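Oligogalacturonate lyase (Yersinia enterocolitica subsp. enterocolitica, PDB 3PE7) cleaves short oligogalacturonates from pectin breakdown by beta-elimination in the cytoplasm, and is a seven-bladed beta-propeller that binds manganese and calcium. Local coordinates at residues L95-D100 against M105-A110. Sequence-based numbering, arbitrary orientation.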
loop_
_atom_site.group_PDB
_atom_site.type_symbol
_atom_site.label_atom_id
_atom_site.label_comp_id
_atom_site.label_asym_id
_atom_site.label_seq_id
_atom_site.Cartn_x
_atom_site.Cartn_y
_atom_site.Cartn_z
ATOM N N LEU A 95 7.633 -4.127 14.254
ATOM C CA LEU A 95 6.437 -3.991 13.427
ATOM C C LEU A 95 5.584 -2.859 13.991
ATOM O O LEU A 95 5.373 -2.792 15.199
ATOM C CB LEU A 95 5.628 -5.283 13.438
ATOM C CG LEU A 95 4.134 -5.226 13.090
ATOM C CD1 LEU A 95 3.921 -4.926 11.596
ATOM C CD2 LEU A 95 3.501 -6.557 13.480
ATOM N N PHE A 96 5.117 -1.970 13.120
ATOM C CA PHE A 96 4.113 -0.955 13.492
ATOM C C PHE A 96 2.790 -1.291 12.815
ATOM O O PHE A 96 2.764 -1.622 11.627
ATOM C CB PHE A 96 4.549 0.442 13.064
ATOM C CG PHE A 96 5.730 0.964 13.832
ATOM C CD1 PHE A 96 7.030 0.694 13.400
ATOM C CD2 PHE A 96 5.542 1.724 14.983
ATOM C CE1 PHE A 96 8.141 1.185 14.121
ATOM C CE2 PHE A 96 6.643 2.230 15.705
ATOM C CZ PHE A 96 7.942 1.949 15.279
ATOM N N TYR A 97 1.693 -1.216 13.572
ATOM C CA TYR A 97 0.374 -1.490 13.007
ATOM C C TYR A 97 -0.695 -0.862 13.894
ATOM O O TYR A 97 -0.410 -0.439 15.016
ATOM C CB TYR A 97 0.139 -3.011 12.889
ATOM C CG TYR A 97 -0.211 -3.674 14.205
ATOM C CD1 TYR A 97 0.769 -3.927 15.175
ATOM C CD2 TYR A 97 -1.531 -4.050 14.491
ATOM C CE1 TYR A 97 0.442 -4.543 16.390
ATOM C CE2 TYR A 97 -1.856 -4.662 15.714
ATOM C CZ TYR A 97 -0.871 -4.900 16.651
ATOM O OH TYR A 97 -1.182 -5.492 17.863
ATOM N N VAL A 98 -1.921 -0.813 13.387
ATOM C CA VAL A 98 -3.048 -0.256 14.142
ATOM C C VAL A 98 -3.969 -1.374 14.666
ATOM O O VAL A 98 -4.410 -2.264 13.916
ATOM C CB VAL A 98 -3.869 0.738 13.311
ATOM C CG1 VAL A 98 -5.062 1.286 14.146
ATOM C CG2 VAL A 98 -2.996 1.885 12.818
ATOM N N LYS A 99 -4.245 -1.304 15.963
ATOM C CA LYS A 99 -5.126 -2.253 16.629
ATOM C C LYS A 99 -6.388 -1.516 17.066
ATOM O O LYS A 99 -6.322 -0.386 17.571
ATOM C CB LYS A 99 -4.430 -2.860 17.838
ATOM C CG LYS A 99 -5.006 -4.213 18.295
ATOM C CD LYS A 99 -4.655 -4.508 19.750
ATOM C CE LYS A 99 -3.191 -4.231 20.076
ATOM N NZ LYS A 99 -2.737 -4.840 21.373
ATOM N N ASP A 100 -7.531 -2.163 16.836
ATOM C CA ASP A 100 -8.841 -1.644 17.233
ATOM C C ASP A 100 -9.161 -0.276 16.661
ATOM O O ASP A 100 -9.883 0.512 17.279
ATOM C CB ASP A 100 -9.005 -1.697 18.764
ATOM C CG ASP A 100 -9.095 -3.113 19.277
ATOM O OD1 ASP A 100 -9.731 -3.952 18.607
ATOM O OD2 ASP A 100 -8.511 -3.402 20.340
ATOM N N MET A 105 0.446 0.727 17.372
ATOM C CA MET A 105 1.250 -0.186 18.178
ATOM C C MET A 105 2.633 -0.364 17.572
ATOM O O MET A 105 2.785 -0.299 16.352
ATOM C CB MET A 105 0.608 -1.580 18.230
ATOM C CG MET A 105 -0.864 -1.620 18.624
ATOM S SD MET A 105 -1.118 -0.998 20.311
ATOM C CE MET A 105 -0.149 -2.167 21.238
ATOM N N ARG A 106 3.612 -0.602 18.441
ATOM C CA ARG A 106 4.948 -1.053 18.053
ATOM C C ARG A 106 5.206 -2.418 18.663
ATOM O O ARG A 106 5.072 -2.617 19.886
ATOM C CB ARG A 106 6.029 -0.060 18.513
ATOM C CG ARG A 106 7.460 -0.414 18.024
ATOM C CD ARG A 106 8.510 0.475 18.721
ATOM N NE ARG A 106 9.872 0.153 18.283
ATOM C CZ ARG A 106 10.627 -0.825 18.776
ATOM N NH1 ARG A 106 10.196 -1.615 19.756
ATOM N NH2 ARG A 106 11.850 -1.008 18.289
ATOM N N VAL A 107 5.559 -3.378 17.817
ATOM C CA VAL A 107 5.866 -4.717 18.292
ATOM C C VAL A 107 7.374 -4.949 18.151
ATOM O O VAL A 107 7.920 -4.840 17.042
ATOM C CB VAL A 107 5.107 -5.808 17.485
ATOM C CG1 VAL A 107 5.370 -7.168 18.063
ATOM C CG2 VAL A 107 3.609 -5.505 17.453
ATOM N N ASP A 108 8.028 -5.269 19.271
ATOM C CA ASP A 108 9.439 -5.670 19.272
ATOM C C ASP A 108 9.527 -7.060 18.649
ATOM O O ASP A 108 8.928 -8.009 19.145
ATOM C CB ASP A 108 9.981 -5.668 20.712
ATOM C CG ASP A 108 11.475 -5.963 20.784
ATOM O OD1 ASP A 108 11.900 -7.071 20.420
ATOM O OD2 ASP A 108 12.225 -5.083 21.236
ATOM N N LEU A 109 10.236 -7.191 17.529
ATOM C CA LEU A 109 10.237 -8.475 16.821
ATOM C C LEU A 109 11.035 -9.590 17.509
ATOM O O LEU A 109 10.822 -10.770 17.232
ATOM C CB LEU A 109 10.660 -8.303 15.362
ATOM C CG LEU A 109 9.659 -7.612 14.430
ATOM C CD1 LEU A 109 10.253 -7.559 13.018
ATOM C CD2 LEU A 109 8.292 -8.321 14.418
ATOM N N ALA A 110 11.925 -9.218 18.421
ATOM C CA ALA A 110 12.696 -10.202 19.172
ATOM C C ALA A 110 11.877 -10.798 20.316
ATOM O O ALA A 110 11.842 -12.017 20.475
ATOM C CB ALA A 110 13.981 -9.575 19.700
#
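Leu95 and Val107 exchange two backbone hydrogen bonds, one from Leu95 N to Val107 O and a shorter one of 2.7 Å from Val107 N to Leu95 O, and Tyr97 and Met105 repeat the pattern two residues on, with Met105 N 2.8 Å from Tyr97 O. Between these two hydrogen-bonded pairs lies the non-hydrogen-bonded pair Phe96 and Arg106, where Phe96 CA sends a C-H toward Met105 O at 3.2 Å. This is the antiparallel register of the hairpin formed by strands 94-99 and 103-108, the two middle strands of a four-stranded propeller blade.

CH-pi contacts mark both faces of the sheet. Arg106, its chain extended from CG to NE, lays CG over the Phe96 ring, 4.0 Å from the centroid; the aliphatic part of a long cationic side chain can thus cover an aromatic ring, whose packing continues against Phe87. On the other face, Tyr97 CG sits between the backbone N and carbonyl carbon (chi1 77°), which brings the ring beside Met105. Met105 CG lies over one ring face, while Val107 CG2 meets the ring edge at CE1, 3.5 Å away.

Apolar contacts extend this second face. Leu95 CD2 lies alongside Val107 CG2; branched aliphatic chains, valine's beta-branched and at home in a strand, suit this buried place beside the tyrosine. The flexible Met105 chain, bent at chi2 and chi3, sets SD in van der Waals contact with the Lys99 CE methylene.

Tyr97 OH is hydrogen-bonded to Glu114 of the next strand, 114-119. Backbone bonds therefore fix the register, ring contacts add packing on both faces, and Glu114 pays for burying the hydroxyl.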